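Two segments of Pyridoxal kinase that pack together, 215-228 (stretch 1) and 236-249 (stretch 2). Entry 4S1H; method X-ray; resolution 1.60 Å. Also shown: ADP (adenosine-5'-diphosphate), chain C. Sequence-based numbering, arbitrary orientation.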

# COMPACT_ATOMS: atom_id res chain seq x y z
N GLY A 215 12.61 -6.80 5.62
CA GLY A 215 11.17 -7.05 5.46
C GLY A 215 10.69 -8.48 5.65
O GLY A 215 9.51 -8.79 5.42
N VAL A 216 11.57 -9.37 6.05
CA VAL A 216 11.18 -10.79 6.16
C VAL A 216 10.28 -11.05 7.36
O VAL A 216 9.28 -11.77 7.27
CB VAL A 216 12.39 -11.75 6.17
CG1 VAL A 216 12.88 -11.95 4.76
CG2 VAL A 216 13.54 -11.26 7.06
N GLY A 217 10.61 -10.44 8.50
CA GLY A 217 9.75 -10.52 9.65
C GLY A 217 8.40 -9.91 9.42
O GLY A 217 7.39 -10.42 9.89
N ASP A 218 8.38 -8.79 8.71
CA ASP A 218 7.10 -8.16 8.37
C ASP A 218 6.25 -9.08 7.49
O ASP A 218 5.05 -9.24 7.70
CB ASP A 218 7.36 -6.80 7.66
CG ASP A 218 8.23 -5.85 8.51
OD1 ASP A 218 8.24 -6.00 9.77
OD2 ASP A 218 8.91 -4.96 7.92
N THR A 219 6.88 -9.67 6.48
CA THR A 219 6.22 -10.59 5.56
C THR A 219 5.66 -11.77 6.34
O THR A 219 4.50 -12.13 6.19
CB THR A 219 7.18 -11.00 4.46
OG1 THR A 219 7.56 -9.84 3.71
CG2 THR A 219 6.59 -12.06 3.56
N LEU A 220 6.46 -12.36 7.23
CA LEU A 220 5.96 -13.43 8.10
C LEU A 220 4.69 -13.02 8.87
O LEU A 220 3.70 -13.78 8.90
CB LEU A 220 7.03 -13.92 9.10
CG LEU A 220 6.60 -14.95 10.18
CD1 LEU A 220 6.02 -16.21 9.55
CD2 LEU A 220 7.76 -15.27 11.09
N THR A 221 4.74 -11.85 9.50
CA THR A 221 3.66 -11.34 10.30
C THR A 221 2.36 -11.31 9.48
O THR A 221 1.32 -11.79 9.96
CB THR A 221 3.99 -9.93 10.78
OG1 THR A 221 5.02 -9.99 11.77
CG2 THR A 221 2.77 -9.22 11.37
N TYR A 222 2.40 -10.75 8.27
CA TYR A 222 1.13 -10.60 7.50
C TYR A 222 0.64 -11.90 6.86
O TYR A 222 -0.56 -12.11 6.78
CB TYR A 222 1.23 -9.47 6.48
CG TYR A 222 1.33 -8.15 7.19
CD1 TYR A 222 0.20 -7.58 7.82
CD2 TYR A 222 2.53 -7.48 7.28
CE1 TYR A 222 0.30 -6.37 8.51
CE2 TYR A 222 2.63 -6.27 7.97
CZ TYR A 222 1.52 -5.74 8.58
OH TYR A 222 1.60 -4.56 9.26
N ILE A 223 1.54 -12.80 6.51
CA ILE A 223 1.09 -14.11 5.99
C ILE A 223 0.46 -14.91 7.15
O ILE A 223 -0.64 -15.46 7.00
CB ILE A 223 2.20 -14.92 5.30
CG1 ILE A 223 2.74 -14.15 4.08
CG2 ILE A 223 1.63 -16.26 4.83
CD1 ILE A 223 4.01 -14.74 3.47
N LEU A 224 1.16 -14.97 8.27
CA LEU A 224 0.62 -15.62 9.49
C LEU A 224 -0.76 -15.09 9.88
O LEU A 224 -1.72 -15.85 10.02
CB LEU A 224 1.60 -15.41 10.65
CG LEU A 224 1.10 -15.83 12.03
CD1 LEU A 224 0.81 -17.31 12.04
CD2 LEU A 224 2.15 -15.43 13.05
N LEU A 225 -0.89 -13.76 9.96
CA LEU A 225 -2.18 -13.13 10.30
C LEU A 225 -3.26 -13.45 9.30
O LEU A 225 -4.39 -13.74 9.69
CB LEU A 225 -2.04 -11.61 10.36
CG LEU A 225 -3.31 -10.87 10.74
CD1 LEU A 225 -3.61 -11.04 12.22
CD2 LEU A 225 -3.20 -9.42 10.33
N SER A 226 -2.94 -13.40 8.00
CA SER A 226 -3.93 -13.72 6.97
C SER A 226 -4.50 -15.13 7.20
O SER A 226 -5.70 -15.32 7.14
CB SER A 226 -3.35 -13.60 5.57
OG SER A 226 -2.94 -12.26 5.34
N TRP A 227 -3.64 -16.12 7.48
CA TRP A 227 -4.14 -17.48 7.70
C TRP A 227 -4.93 -17.61 9.02
O TRP A 227 -5.94 -18.29 9.04
CB TRP A 227 -3.01 -18.50 7.68
CG TRP A 227 -2.48 -18.79 6.32
CD1 TRP A 227 -1.20 -18.72 5.94
CD2 TRP A 227 -3.24 -19.20 5.16
NE1 TRP A 227 -1.08 -19.06 4.61
CE2 TRP A 227 -2.32 -19.35 4.11
CE3 TRP A 227 -4.60 -19.46 4.91
CZ2 TRP A 227 -2.71 -19.72 2.81
CZ3 TRP A 227 -4.99 -19.81 3.61
CH2 TRP A 227 -4.05 -19.95 2.58
N ILE A 228 -4.52 -16.90 10.05
CA ILE A 228 -5.34 -16.81 11.26
C ILE A 228 -6.73 -16.25 10.96
O ILE A 228 -7.75 -16.79 11.40
CB ILE A 228 -4.66 -15.98 12.34
CG1 ILE A 228 -3.41 -16.70 12.88
CG2 ILE A 228 -5.61 -15.69 13.48
CD1 ILE A 228 -2.50 -15.83 13.69
N HIS A 236 -0.59 -24.51 11.96
CA HIS A 236 -0.65 -24.63 10.51
C HIS A 236 -0.42 -23.26 9.85
O HIS A 236 0.26 -23.21 8.81
CB HIS A 236 -1.97 -25.29 10.10
CG HIS A 236 -2.13 -26.69 10.65
ND1 HIS A 236 -1.54 -27.79 10.06
CD2 HIS A 236 -2.75 -27.14 11.76
CE1 HIS A 236 -1.82 -28.87 10.78
NE2 HIS A 236 -2.53 -28.50 11.82
N ALA A 237 -0.94 -22.18 10.45
CA ALA A 237 -0.72 -20.81 9.94
C ALA A 237 0.77 -20.48 9.97
O ALA A 237 1.33 -19.98 9.01
CB ALA A 237 -1.52 -19.77 10.74
N VAL A 238 1.44 -20.84 11.07
CA VAL A 238 2.87 -20.58 11.17
C VAL A 238 3.67 -21.37 10.11
O VAL A 238 4.55 -20.84 9.42
CB VAL A 238 3.42 -20.93 12.56
CG1 VAL A 238 4.95 -20.87 12.60
CG2 VAL A 238 2.85 -20.00 13.62
N ASN A 239 3.33 -22.66 9.97
CA ASN A 239 4.03 -23.54 9.02
C ASN A 239 3.84 -23.04 7.59
O ASN A 239 4.79 -22.96 6.83
CB ASN A 239 3.54 -24.97 9.20
CG ASN A 239 4.53 -26.00 8.67
OD1 ASN A 239 5.30 -25.76 7.73
ND2 ASN A 239 4.47 -27.19 9.23
N ARG A 240 2.61 -22.66 7.24
CA ARG A 240 2.36 -22.12 5.90
C ARG A 240 3.14 -20.84 5.66
O ARG A 240 3.72 -20.64 4.61
CB ARG A 240 0.88 -21.83 5.69
CG ARG A 240 0.03 -23.06 5.59
CD ARG A 240 -1.43 -22.70 5.30
NE ARG A 240 -2.28 -23.87 5.33
CZ ARG A 240 -3.58 -23.90 5.00
NH1 ARG A 240 -4.20 -22.80 4.61
NH2 ARG A 240 -4.25 -25.05 5.05
N ALA A 241 3.16 -19.97 6.67
CA ALA A 241 3.83 -18.70 6.57
C ALA A 241 5.34 -18.88 6.40
O ALA A 241 5.93 -18.28 5.49
CB ALA A 241 3.50 -17.79 7.75
N ILE A 242 5.95 -19.77 7.19
CA ILE A 242 7.38 -20.00 7.11
C ILE A 242 7.73 -20.68 5.79
O ILE A 242 8.75 -20.36 5.18
CB ILE A 242 7.87 -20.85 8.31
CG1 ILE A 242 7.65 -20.04 9.59
CG2 ILE A 242 9.29 -21.40 8.12
CD1 ILE A 242 8.69 -19.01 9.95
N SER A 243 6.86 -21.56 5.33
CA SER A 243 7.03 -22.25 4.06
C SER A 243 6.99 -21.30 2.90
O SER A 243 7.86 -21.35 2.03
CB SER A 243 6.04 -23.41 3.90
OG SER A 243 6.25 -24.37 4.94
N THR A 244 5.97 -20.44 2.88
CA THR A 244 5.83 -19.44 1.82
C THR A 244 7.02 -18.49 1.83
O THR A 244 7.58 -18.17 0.78
CB THR A 244 4.50 -18.71 1.97
OG1 THR A 244 3.45 -19.67 1.78
CG2 THR A 244 4.36 -17.59 0.94
N LEU A 245 7.48 -18.11 3.02
CA LEU A 245 8.66 -17.25 3.11
C LEU A 245 9.93 -17.89 2.55
O LEU A 245 10.73 -17.22 1.88
CB LEU A 245 8.87 -16.82 4.56
CG LEU A 245 9.69 -15.57 4.91
CD1 LEU A 245 9.59 -14.41 3.94
CD2 LEU A 245 9.26 -15.11 6.30
N GLN A 246 10.14 -19.19 2.79
CA GLN A 246 11.30 -19.88 2.19
C GLN A 246 11.23 -19.81 0.68
O GLN A 246 12.22 -19.54 0.01
CB GLN A 246 11.40 -21.35 2.63
CG GLN A 246 11.97 -21.55 4.01
CD GLN A 246 13.38 -20.96 4.17
OE1 GLN A 246 13.58 -19.87 4.67
NE2 GLN A 246 14.37 -21.71 3.71
N THR A 247 10.03 -19.99 0.13
CA THR A 247 9.85 -19.88 -1.31
C THR A 247 10.22 -18.48 -1.81
O THR A 247 10.92 -18.37 -2.82
CB THR A 247 8.41 -20.22 -1.71
OG1 THR A 247 8.14 -21.57 -1.34
CG2 THR A 247 8.19 -20.03 -3.22
N ILE A 248 9.79 -17.44 -1.11
CA ILE A 248 10.11 -16.07 -1.50
C ILE A 248 11.62 -15.84 -1.46
O ILE A 248 12.19 -15.30 -2.41
CB ILE A 248 9.40 -15.02 -0.62
CG1 ILE A 248 7.88 -15.10 -0.81
CG2 ILE A 248 9.90 -13.60 -0.94
CD1 ILE A 248 7.11 -14.39 0.26
N LEU A 249 12.26 -16.29 -0.39
CA LEU A 249 13.70 -16.06 -0.26
C LEU A 249 14.55 -16.84 -1.26
O LEU A 249 15.52 -16.31 -1.80
CB LEU A 249 14.15 -16.38 1.15
CG LEU A 249 13.55 -15.43 2.15
CD1 LEU A 249 13.98 -15.87 3.51
CD2 LEU A 249 13.99 -13.99 1.92
PB ADP C . 13.03 -9.96 11.34
O1B ADP C . 14.46 -10.07 11.82
O2B ADP C . 12.89 -9.19 10.04
O3B ADP C . 12.11 -9.57 12.46
PA ADP C . 13.40 -12.83 11.11
O1A ADP C . 13.05 -13.46 12.43
O2A ADP C . 14.83 -12.57 10.78
O3A ADP C . 12.57 -11.45 10.94
O5' ADP C . 12.78 -13.68 9.93
C5' ADP C . 11.41 -14.05 9.85
C4' ADP C . 11.36 -15.38 9.16
O4' ADP C . 11.97 -15.27 7.87
C3' ADP C . 12.16 -16.43 9.91
O3' ADP C . 11.35 -17.12 10.86
C2' ADP C . 12.66 -17.31 8.79
O2' ADP C . 11.65 -18.25 8.45
C1' ADP C . 12.84 -16.36 7.62
N9 ADP C . 14.22 -15.88 7.41
C8 ADP C . 14.76 -14.69 7.70
N7 ADP C . 16.06 -14.62 7.32
C5 ADP C . 16.36 -15.80 6.76
C6 ADP C . 17.55 -16.41 6.12
N6 ADP C . 18.70 -15.71 6.04
N1 ADP C . 17.43 -17.68 5.67
C2 ADP C . 16.27 -18.38 5.76
N3 ADP C . 15.15 -17.88 6.32
C4 ADP C . 15.14 -16.62 6.81
O HOH W 1 0.94 -19.05 2.65

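The two segments form an apolar helix-helix contact, closely packed around two alanines and flanked by an arginine lying over a tryptophan, with no direct hydrogen bond between them. Helices 216-228 and 236-249 run in roughly opposite directions, at 140° between their N-to-C vectors, and their axes approach to 8.4 Å; together the segments bury 706 Å². The small side chains of A237 and A241 point toward the first helix and mark the places where the backbones come near, the CA atoms of L224 and A241 and those of W227 and A237 each lying 5.3 Å apart.

A241 sits among L220, I223 and L224. Its CB lies 3.5 Å from L220 CD1 and 3.7 Å from the backbone N of L224, while I223 CG2 reaches A241 CA at 3.7 Å, so that side chains of the first helix rest almost directly on the backbone of the second. A237 is packed in the same manner: its CB is 3.6 Å from both L224 CD1 and W227 CB. L220 and L224 leave their helix sideways, but with chi1 in t and chi2 in p their ends come nearer to the partner; L224 CD1 thereby also meets V238 CG2 at 3.7 Å.

Beside A237, the long R240 side chain, extended in t at chi2 and chi3, covers the W227 indole. R240 CD stands 3.7 Å from the centroid of the five-membered ring (CG, CD1, NE1, CE2, CD2) in a CH-pi contact, and R240 CZ stands 4.5 Å from the centroid of the six-membered ring, only 6° off its normal, in a cation-pi interaction. Aliphatic and charged portions of one side chain thus lie over the two rings of the indole. The indole nitrogen is satisfied through water: W227 NE1 and T244 OG1 both donate to water 1, at 2.8 and 2.7 Å, giving the helices a bridged polar link.

Toward the N-terminal end of the first helix, L245 fills the space beside V216, T219 and L220, with L245 CD2 3.8 Å from L220 CB and L245 CD1 3.8 Å from T219 CG2. The T219 hydroxyl is turned back to its own segment, OG1 donating to G215 O at 2.8 Å, and its methyl is left to meet L245. V216 CG1 packs against L249 CD2 at 3.7 Å. ADP borders this end: G217 N donates a hydrogen bond to ADP O2B at 3.0 Å, and L245 CD2 approaches ADP O4' to 3.1 Å.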